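Local coordinates for protein B-agarase (Agarivorans gilvus, PDB 5Z6P) that hydrolyses agarose as a beta-agarase of glycoside hydrolase family 50, its catalytic part probably related to the beta-galactosidases, at residues 274-282 against 293-301; 315-323 against 353-364. All blocks are in the same frame, centred on the assembly; numbering follows the deposited sequence.

Following the chain from its N terminus, contact 1 comes first: the loop 274-282 leads into strand 282-286, the chain turns back along strand 289-293, and the residues 293-301 close the excursion against that loop at the start of strand 299-305. Only after this has closed does contact 2 open, where strand 315-325 meets helix 353-361 across a connection whose residues 327-351 are not modelled. The two are therefore in series, neither nested nor crossed. Their centres lie about 51 Å apart, on opposite sides of the chain's centre, with nearest atoms about 30 Å apart. Contact 1 belongs to the margin of a six-stranded mixed sheet, contact 2 to an outer strand of a separate three-stranded antiparallel sheet.

Contact 1. Residues 274-282 against 293-301; sequences RQQASGYFR and VDPEGYPYF
R274 lays its guanidinium flat on the ring of Y298, the planes only 10° apart and the centres 3.9 Å apart, which makes the pair both a stack and a cation-pi contact. With CG opposite the backbone N and a bend at chi2, the arginine chain swings this group back over Y298, although its CB starts out away from 293-301. Side-on hydrogen bonds fix its rotation: NE and NH2 of R274 both reach E296 O, at 3.0 and 2.9 Å, in the guanidinium plane. A separate apolar and aromatic group gathers at F281. P295 CD sits over one face of that ring, 3.5 Å from its centroid, while the F281 edge points at the face of Y300 in a T-shaped pair with planes at 69°.

Among backbone bonds, Q275 N donates to G297 O (2.8 Å), G279 N to P295 O, and R282 and V293 exchange two as an antiparallel hydrogen-bonded pair. One water donates to Y280 O and D294 O. The E296 N bond to D294 OD1 (2.8 Å) makes an Asx turn within the type I turn D294-G297; Y298 N binds the same oxygen from the other face. Strands 289-293 and 299-305 are thereby linked as a beta hairpin.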
loop_
_atom_site.group_PDB
_atom_site.type_symbol
_atom_site.label_atom_id
_atom_site.label_comp_id
_atom_site.label_asym_id
_atom_site.label_seq_id
_atom_site.Cartn_x
_atom_site.Cartn_y
_atom_site.Cartn_z
ATOM N N ARG A 274 -5.895 34.006 8.092
ATOM C CA ARG A 274 -6.831 34.118 6.986
ATOM C C ARG A 274 -6.141 34.471 5.672
ATOM O O ARG A 274 -5.297 35.362 5.614
ATOM C CB ARG A 274 -7.888 35.170 7.302
ATOM C CG ARG A 274 -9.111 35.078 6.422
ATOM C CD ARG A 274 -9.882 33.820 6.734
ATOM N NE ARG A 274 -11.078 33.712 5.917
ATOM C CZ ARG A 274 -12.225 34.305 6.209
ATOM N NH1 ARG A 274 -12.317 35.059 7.299
ATOM N NH2 ARG A 274 -13.270 34.150 5.413
ATOM N N GLN A 275 -6.508 33.748 4.622
ATOM C CA GLN A 275 -5.995 34.005 3.287
ATOM C C GLN A 275 -7.127 34.471 2.388
ATOM O O GLN A 275 -8.290 34.408 2.774
ATOM C CB GLN A 275 -5.344 32.749 2.723
ATOM C CG GLN A 275 -4.387 32.088 3.682
ATOM C CD GLN A 275 -3.055 32.771 3.706
ATOM O OE1 GLN A 275 -2.511 33.128 2.660
ATOM N NE2 GLN A 275 -2.506 32.956 4.899
ATOM N N GLN A 276 -6.791 34.936 1.191
ATOM C CA GLN A 276 -7.817 35.294 0.224
ATOM C C GLN A 276 -8.644 34.073 -0.162
ATOM O O GLN A 276 -8.117 32.965 -0.250
ATOM C CB GLN A 276 -7.195 35.920 -1.012
ATOM C CG GLN A 276 -6.478 37.233 -0.757
ATOM C CD GLN A 276 -6.378 38.068 -2.001
ATOM O OE1 GLN A 276 -7.346 38.218 -2.736
ATOM N NE2 GLN A 276 -5.201 38.594 -2.262
ATOM N N ALA A 277 -9.940 34.288 -0.362
ATOM C CA ALA A 277 -10.878 33.243 -0.742
ATOM C C ALA A 277 -11.135 33.253 -2.252
ATOM O O ALA A 277 -11.463 34.294 -2.811
ATOM C CB ALA A 277 -12.177 33.424 -0.007
ATOM N N SER A 278 -10.997 32.101 -2.905
ATOM C CA SER A 278 -11.270 32.011 -4.337
ATOM C C SER A 278 -12.607 31.341 -4.591
ATOM O O SER A 278 -13.079 31.292 -5.718
ATOM C CB SER A 278 -10.160 31.237 -5.052
ATOM O OG SER A 278 -10.089 29.894 -4.585
ATOM N N GLY A 279 -13.207 30.800 -3.539
ATOM C CA GLY A 279 -14.406 29.998 -3.681
ATOM C C GLY A 279 -14.125 28.518 -3.944
ATOM O O GLY A 279 -15.052 27.725 -4.022
ATOM N N TYR A 280 -12.854 28.149 -4.084
ATOM C CA TYR A 280 -12.456 26.740 -4.249
ATOM C C TYR A 280 -11.214 26.420 -3.429
ATOM O O TYR A 280 -10.424 27.305 -3.117
ATOM C CB TYR A 280 -12.181 26.394 -5.727
ATOM C CG TYR A 280 -13.362 26.653 -6.627
ATOM C CD1 TYR A 280 -13.554 27.905 -7.204
ATOM C CD2 TYR A 280 -14.295 25.672 -6.871
ATOM C CE1 TYR A 280 -14.631 28.157 -8.000
ATOM C CE2 TYR A 280 -15.379 25.908 -7.674
ATOM C CZ TYR A 280 -15.547 27.155 -8.237
ATOM O OH TYR A 280 -16.628 27.411 -9.037
ATOM N N PHE A 281 -11.040 25.148 -3.089
ATOM C CA PHE A 281 -9.796 24.711 -2.471
ATOM C C PHE A 281 -8.621 24.990 -3.408
ATOM O O PHE A 281 -8.701 24.742 -4.607
ATOM C CB PHE A 281 -9.844 23.229 -2.127
ATOM C CG PHE A 281 -10.621 22.915 -0.889
ATOM C CD1 PHE A 281 -9.993 22.879 0.352
ATOM C CD2 PHE A 281 -11.975 22.641 -0.960
ATOM C CE1 PHE A 281 -10.705 22.591 1.488
ATOM C CE2 PHE A 281 -12.690 22.352 0.186
ATOM C CZ PHE A 281 -12.047 22.322 1.409
ATOM N N ARG A 282 -7.534 25.494 -2.843
ATOM C CA ARG A 282 -6.379 25.920 -3.633
ATOM C C ARG A 282 -5.098 25.772 -2.833
ATOM O O ARG A 282 -5.143 25.479 -1.645
ATOM C CB ARG A 282 -6.549 27.366 -4.098
ATOM C CG ARG A 282 -6.581 28.393 -2.970
ATOM C CD ARG A 282 -6.928 29.779 -3.487
ATOM N NE ARG A 282 -6.796 30.783 -2.431
ATOM C CZ ARG A 282 -5.658 31.392 -2.130
ATOM N NH1 ARG A 282 -4.555 31.132 -2.820
ATOM N NH2 ARG A 282 -5.635 32.292 -1.167
ATOM N N VAL A 293 -5.681 25.936 1.005
ATOM C CA VAL A 293 -6.564 26.983 1.492
ATOM C C VAL A 293 -7.982 26.589 1.118
ATOM O O VAL A 293 -8.192 26.143 -0.011
ATOM C CB VAL A 293 -6.203 28.358 0.873
ATOM C CG1 VAL A 293 -7.146 29.428 1.355
ATOM C CG2 VAL A 293 -4.762 28.730 1.183
ATOM N N ASP A 294 -8.946 26.724 2.037
ATOM C CA ASP A 294 -10.323 26.290 1.763
ATOM C C ASP A 294 -11.073 27.363 0.951
ATOM O O ASP A 294 -10.538 28.434 0.720
ATOM C CB ASP A 294 -11.051 25.871 3.086
ATOM C CG ASP A 294 -11.660 27.049 3.896
ATOM O OD1 ASP A 294 -11.696 28.208 3.433
ATOM O OD2 ASP A 294 -12.144 26.774 5.030
ATOM N N PRO A 295 -12.287 27.062 0.462
ATOM C CA PRO A 295 -12.958 28.035 -0.417
ATOM C C PRO A 295 -13.190 29.426 0.198
ATOM O O PRO A 295 -13.338 30.399 -0.537
ATOM C CB PRO A 295 -14.292 27.364 -0.716
ATOM C CG PRO A 295 -14.004 25.907 -0.639
ATOM C CD PRO A 295 -12.946 25.746 0.427
ATOM N N GLU A 296 -13.203 29.519 1.524
ATOM C CA GLU A 296 -13.418 30.792 2.195
ATOM C C GLU A 296 -12.132 31.427 2.680
ATOM O O GLU A 296 -12.171 32.419 3.388
ATOM C CB GLU A 296 -14.365 30.610 3.378
ATOM C CG GLU A 296 -15.821 30.430 2.988
ATOM C CD GLU A 296 -16.670 30.055 4.174
ATOM O OE1 GLU A 296 -16.096 29.860 5.251
ATOM O OE2 GLU A 296 -17.902 29.940 4.027
ATOM N N GLY A 297 -10.995 30.852 2.315
ATOM C CA GLY A 297 -9.714 31.439 2.644
ATOM C C GLY A 297 -9.051 30.958 3.928
ATOM O O GLY A 297 -7.965 31.396 4.252
ATOM N N TYR A 298 -9.681 30.044 4.650
ATOM C CA TYR A 298 -9.060 29.484 5.854
ATOM C C TYR A 298 -7.970 28.486 5.525
ATOM O O TYR A 298 -8.128 27.667 4.637
ATOM C CB TYR A 298 -10.113 28.820 6.732
ATOM C CG TYR A 298 -11.162 29.781 7.205
ATOM C CD1 TYR A 298 -10.999 30.489 8.396
ATOM C CD2 TYR A 298 -12.323 29.984 6.474
ATOM C CE1 TYR A 298 -11.952 31.370 8.831
ATOM C CE2 TYR A 298 -13.291 30.857 6.910
ATOM C CZ TYR A 298 -13.098 31.553 8.088
ATOM O OH TYR A 298 -14.068 32.423 8.509
ATOM N N PRO A 299 -6.852 28.540 6.243
ATOM C CA PRO A 299 -5.819 27.552 5.926
ATOM C C PRO A 299 -6.329 26.118 6.126
ATOM O O PRO A 299 -7.172 25.866 6.982
ATOM C CB PRO A 299 -4.693 27.887 6.900
ATOM C CG PRO A 299 -4.959 29.266 7.352
ATOM C CD PRO A 299 -6.432 29.465 7.303
ATOM N N TYR A 300 -5.842 25.194 5.306
ATOM C CA TYR A 300 -6.383 23.847 5.304
ATOM C C TYR A 300 -5.281 22.794 5.244
ATOM O O TYR A 300 -4.284 22.934 4.549
ATOM C CB TYR A 300 -7.375 23.697 4.139
ATOM C CG TYR A 300 -8.080 22.351 4.022
ATOM C CD1 TYR A 300 -9.268 22.104 4.699
ATOM C CD2 TYR A 300 -7.571 21.344 3.202
ATOM C CE1 TYR A 300 -9.922 20.885 4.585
ATOM C CE2 TYR A 300 -8.225 20.119 3.075
ATOM C CZ TYR A 300 -9.404 19.898 3.772
ATOM O OH TYR A 300 -10.058 18.708 3.650
ATOM N N PHE A 301 -5.475 21.745 6.024
ATOM C CA PHE A 301 -4.609 20.597 6.025
ATOM C C PHE A 301 -5.535 19.367 5.941
ATOM O O PHE A 301 -6.511 19.263 6.681
ATOM C CB PHE A 301 -3.728 20.588 7.271
ATOM C CG PHE A 301 -2.646 19.534 7.257
ATOM C CD1 PHE A 301 -1.401 19.799 6.696
ATOM C CD2 PHE A 301 -2.866 18.284 7.836
ATOM C CE1 PHE A 301 -0.401 18.843 6.695
ATOM C CE2 PHE A 301 -1.878 17.315 7.839
ATOM C CZ PHE A 301 -0.640 17.590 7.276
HETATM O O HOH W 1 -9.919 29.757 -1.749
#

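Contact 2. Residues 315-323 against 353-364; sequences TITGIDYDH and AKVASEVRRAMY
I316 O is gripped by two donors from opposite faces of its carbonyl plane: the hydroxyl of Y364 at 2.7 Å from I316 O, and NH1 of R360 at 3.1 Å from the same atom. The setting is a strand-to-helix contact in which strand 315-325, an outer strand of a three-stranded antiparallel sheet, and the turn that interrupts it rest on helix 353-361 and the turn after it. Y364 OH stands above the carbonyl plane, 36° out of it, and not on a lone pair. The R360 bond is fairly straight, 156° at the hydrogen, with the oxygen close to the guanidinium plane. Bends at chi2 and chi3 fold the arginine round I316 O, which CG and CD also touch. A water that accepts from both I316 N and R360 NH1 bridges the same residues. Y364 OH is further bonded to T723, which also holds T315 OG1.

Farther along, the chain turns at G318, whose O again has two donors on opposite faces: Y321 N, closing the type II turn G318-Y321, and S357 OG from the helix, 3.0 Å away. G318 CA comes within 4.4 Å of S357 CA; a CB here would run into S357 O and R361 N, so the absence of a side chain lets the turn lie against the helix. T317 adds an ST turn, OG1 accepting from I319 N while bonded to E393 of strand 388-395. The aliphatic part of R361 runs beside I319, I319 CD1 to R361 CG 4.0 Å. The ring of Y321, swung out opposite its backbone N (chi1 178°), lies over the start of the helix and presents its edge to A353 O, Y321 CD2 being 3.9 Å from that oxygen.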
loop_
_atom_site.group_PDB
_atom_site.type_symbol
_atom_site.label_atom_id
_atom_site.label_comp_id
_atom_site.label_asym_id
_atom_site.label_seq_id
_atom_site.Cartn_x
_atom_site.Cartn_y
_atom_site.Cartn_z
ATOM N N THR A 315 -15.786 -10.827 0.023
ATOM C CA THR A 315 -14.840 -11.919 0.159
ATOM C C THR A 315 -15.392 -13.184 -0.544
ATOM O O THR A 315 -16.604 -13.368 -0.654
ATOM C CB THR A 315 -14.550 -12.187 1.661
ATOM O OG1 THR A 315 -13.442 -13.074 1.799
ATOM C CG2 THR A 315 -15.784 -12.778 2.367
ATOM N N ILE A 316 -14.507 -14.049 -1.022
ATOM C CA ILE A 316 -14.918 -15.254 -1.734
ATOM C C ILE A 316 -15.520 -16.291 -0.770
ATOM O O ILE A 316 -14.917 -16.619 0.252
ATOM C CB ILE A 316 -13.730 -15.874 -2.495
ATOM C CG1 ILE A 316 -13.340 -14.983 -3.679
ATOM C CG2 ILE A 316 -14.051 -17.287 -2.964
ATOM C CD1 ILE A 316 -14.352 -14.971 -4.816
ATOM N N THR A 317 -16.707 -16.802 -1.085
ATOM C CA THR A 317 -17.336 -17.798 -0.206
ATOM C C THR A 317 -16.848 -19.210 -0.462
ATOM O O THR A 317 -17.020 -20.088 0.372
ATOM C CB THR A 317 -18.876 -17.818 -0.335
ATOM O OG1 THR A 317 -19.244 -18.169 -1.673
ATOM C CG2 THR A 317 -19.477 -16.478 0.039
ATOM N N GLY A 318 -16.245 -19.436 -1.612
ATOM C CA GLY A 318 -15.911 -20.786 -2.026
ATOM C C GLY A 318 -16.931 -21.343 -3.016
ATOM O O GLY A 318 -16.576 -22.118 -3.899
ATOM N N ILE A 319 -18.198 -20.951 -2.875
ATOM C CA ILE A 319 -19.242 -21.438 -3.787
ATOM C C ILE A 319 -18.970 -20.950 -5.214
ATOM O O ILE A 319 -18.804 -19.754 -5.451
ATOM C CB ILE A 319 -20.660 -20.986 -3.352
ATOM C CG1 ILE A 319 -20.986 -21.475 -1.932
ATOM C CG2 ILE A 319 -21.715 -21.448 -4.370
ATOM C CD1 ILE A 319 -20.831 -22.963 -1.728
ATOM N N ASP A 320 -18.906 -21.902 -6.143
ATOM C CA ASP A 320 -18.610 -21.662 -7.551
ATOM C C ASP A 320 -17.222 -21.094 -7.773
ATOM O O ASP A 320 -16.943 -20.524 -8.824
ATOM C CB ASP A 320 -19.656 -20.736 -8.168
ATOM C CG ASP A 320 -20.852 -21.489 -8.698
ATOM O OD1 ASP A 320 -20.985 -22.670 -8.352
ATOM O OD2 ASP A 320 -21.648 -20.905 -9.453
ATOM N N TYR A 321 -16.340 -21.237 -6.792
ATOM C CA TYR A 321 -14.985 -20.756 -6.997
ATOM C C TYR A 321 -14.251 -21.589 -8.041
ATOM O O TYR A 321 -14.191 -22.801 -7.930
ATOM C CB TYR A 321 -14.150 -20.764 -5.715
ATOM C CG TYR A 321 -12.760 -20.308 -6.049
ATOM C CD1 TYR A 321 -12.520 -18.989 -6.375
ATOM C CD2 TYR A 321 -11.706 -21.205 -6.128
ATOM C CE1 TYR A 321 -11.266 -18.559 -6.727
ATOM C CE2 TYR A 321 -10.443 -20.782 -6.478
ATOM C CZ TYR A 321 -10.233 -19.456 -6.777
ATOM O OH TYR A 321 -8.987 -19.011 -7.127
ATOM N N ASP A 322 -13.659 -20.936 -9.031
ATOM C CA ASP A 322 -12.832 -21.656 -9.985
ATOM C C ASP A 322 -11.756 -20.770 -10.589
ATOM O O ASP A 322 -11.886 -19.550 -10.630
ATOM C CB ASP A 322 -13.700 -22.260 -11.090
ATOM C CG ASP A 322 -13.004 -23.386 -11.832
ATOM O OD1 ASP A 322 -11.923 -23.822 -11.392
ATOM O OD2 ASP A 322 -13.552 -23.848 -12.849
ATOM N N HIS A 323 -10.681 -21.400 -11.041
ATOM C CA HIS A 323 -9.592 -20.710 -11.723
ATOM C C HIS A 323 -9.041 -21.636 -12.801
ATOM O O HIS A 323 -8.339 -22.588 -12.486
ATOM C CB HIS A 323 -8.496 -20.319 -10.728
ATOM C CG HIS A 323 -7.524 -19.309 -11.250
ATOM N ND1 HIS A 323 -7.724 -18.613 -12.430
ATOM C CD2 HIS A 323 -6.343 -18.865 -10.759
ATOM C CE1 HIS A 323 -6.711 -17.798 -12.636
ATOM N NE2 HIS A 323 -5.855 -17.932 -11.635
ATOM N N ALA A 353 -8.793 -26.314 -7.896
ATOM C CA ALA A 353 -9.649 -25.201 -7.507
ATOM C C ALA A 353 -10.808 -25.747 -6.688
ATOM O O ALA A 353 -11.300 -25.091 -5.776
ATOM C CB ALA A 353 -10.156 -24.444 -8.723
ATOM N N LYS A 354 -11.227 -26.967 -7.011
ATOM C CA LYS A 354 -12.357 -27.578 -6.332
ATOM C C LYS A 354 -12.082 -27.818 -4.849
ATOM O O LYS A 354 -12.943 -27.559 -4.017
ATOM C CB LYS A 354 -12.743 -28.892 -7.006
ATOM C CG LYS A 354 -13.808 -29.668 -6.263
ATOM C CD LYS A 354 -14.175 -30.951 -6.990
ATOM C CE LYS A 354 -14.248 -32.130 -6.032
ATOM N NZ LYS A 354 -15.389 -32.034 -5.072
ATOM N N VAL A 355 -10.899 -28.318 -4.507
ATOM C CA VAL A 355 -10.600 -28.542 -3.095
ATOM C C VAL A 355 -10.393 -27.198 -2.400
ATOM O O VAL A 355 -10.901 -26.992 -1.303
ATOM C CB VAL A 355 -9.375 -29.471 -2.877
ATOM C CG1 VAL A 355 -8.231 -29.117 -3.802
ATOM C CG2 VAL A 355 -8.934 -29.440 -1.413
ATOM N N ALA A 356 -9.681 -26.281 -3.052
ATOM C CA ALA A 356 -9.541 -24.925 -2.534
ATOM C C ALA A 356 -10.923 -24.346 -2.243
ATOM O O ALA A 356 -11.150 -23.749 -1.199
ATOM C CB ALA A 356 -8.781 -24.053 -3.519
ATOM N N SER A 357 -11.847 -24.579 -3.174
ATOM C CA SER A 357 -13.242 -24.178 -3.043
ATOM C C SER A 357 -13.884 -24.701 -1.752
ATOM O O SER A 357 -14.499 -23.948 -1.004
ATOM C CB SER A 357 -14.027 -24.661 -4.276
ATOM O OG SER A 357 -15.407 -24.829 -4.022
ATOM N N GLU A 358 -13.739 -25.989 -1.484
ATOM C CA GLU A 358 -14.378 -26.581 -0.321
ATOM C C GLU A 358 -13.695 -26.192 1.001
ATOM O O GLU A 358 -14.350 -26.066 2.040
ATOM C CB GLU A 358 -14.416 -28.101 -0.476
ATOM C CG GLU A 358 -15.300 -28.562 -1.638
ATOM C CD GLU A 358 -15.245 -30.060 -1.874
ATOM O OE1 GLU A 358 -14.474 -30.497 -2.750
ATOM O OE2 GLU A 358 -15.981 -30.798 -1.188
ATOM N N VAL A 359 -12.384 -26.002 0.962
ATOM C CA VAL A 359 -11.665 -25.550 2.146
ATOM C C VAL A 359 -12.140 -24.157 2.553
ATOM O O VAL A 359 -12.373 -23.888 3.726
ATOM C CB VAL A 359 -10.148 -25.530 1.906
ATOM C CG1 VAL A 359 -9.430 -24.905 3.085
ATOM C CG2 VAL A 359 -9.650 -26.930 1.670
ATOM N N ARG A 360 -12.305 -23.276 1.570
ATOM C CA ARG A 360 -12.738 -21.909 1.857
ATOM C C ARG A 360 -14.149 -21.866 2.422
ATOM O O ARG A 360 -14.381 -21.227 3.438
ATOM C CB ARG A 360 -12.657 -21.029 0.609
ATOM C CG ARG A 360 -13.350 -19.672 0.784
ATOM C CD ARG A 360 -12.724 -18.851 1.918
ATOM N NE ARG A 360 -11.339 -18.517 1.632
ATOM C CZ ARG A 360 -10.951 -17.432 0.967
ATOM N NH1 ARG A 360 -11.847 -16.556 0.526
ATOM N NH2 ARG A 360 -9.659 -17.219 0.749
ATOM N N ARG A 361 -15.087 -22.544 1.769
ATOM C CA ARG A 361 -16.469 -22.569 2.240
ATOM C C ARG A 361 -16.581 -23.113 3.668
ATOM O O ARG A 361 -17.372 -22.614 4.470
ATOM C CB ARG A 361 -17.349 -23.388 1.278
ATOM C CG ARG A 361 -18.803 -23.547 1.705
ATOM C CD ARG A 361 -19.451 -22.217 2.035
ATOM N NE ARG A 361 -20.850 -22.334 2.452
ATOM C CZ ARG A 361 -21.258 -22.485 3.710
ATOM N NH1 ARG A 361 -20.382 -22.557 4.702
ATOM N NH2 ARG A 361 -22.549 -22.556 3.983
ATOM N N ALA A 362 -15.778 -24.116 3.995
ATOM C CA ALA A 362 -15.817 -24.688 5.342
ATOM C C ALA A 362 -15.245 -23.737 6.410
ATOM O O ALA A 362 -15.379 -23.985 7.609
ATOM C CB ALA A 362 -15.082 -26.002 5.370
ATOM N N MET A 363 -14.620 -22.638 5.989
ATOM C CA MET A 363 -14.130 -21.665 6.975
ATOM C C MET A 363 -15.278 -20.895 7.616
ATOM O O MET A 363 -15.154 -20.395 8.735
ATOM C CB MET A 363 -13.148 -20.675 6.339
ATOM C CG MET A 363 -11.786 -21.235 5.979
ATOM S SD MET A 363 -10.747 -20.000 5.140
ATOM C CE MET A 363 -10.346 -18.915 6.495
ATOM N N TYR A 364 -16.392 -20.783 6.900
ATOM C CA TYR A 364 -17.503 -19.974 7.383
ATOM C C TYR A 364 -18.474 -20.774 8.244
ATOM O O TYR A 364 -19.046 -21.772 7.805
ATOM C CB TYR A 364 -18.246 -19.323 6.208
ATOM C CG TYR A 364 -17.342 -18.499 5.321
ATOM C CD1 TYR A 364 -16.935 -17.225 5.701
ATOM C CD2 TYR A 364 -16.871 -19.005 4.114
ATOM C CE1 TYR A 364 -16.101 -16.470 4.898
ATOM C CE2 TYR A 364 -16.019 -18.257 3.304
ATOM C CZ TYR A 364 -15.639 -16.993 3.705
ATOM O OH TYR A 364 -14.809 -16.245 2.904
HETATM O O HOH W 2 -11.460 -13.795 -0.813
#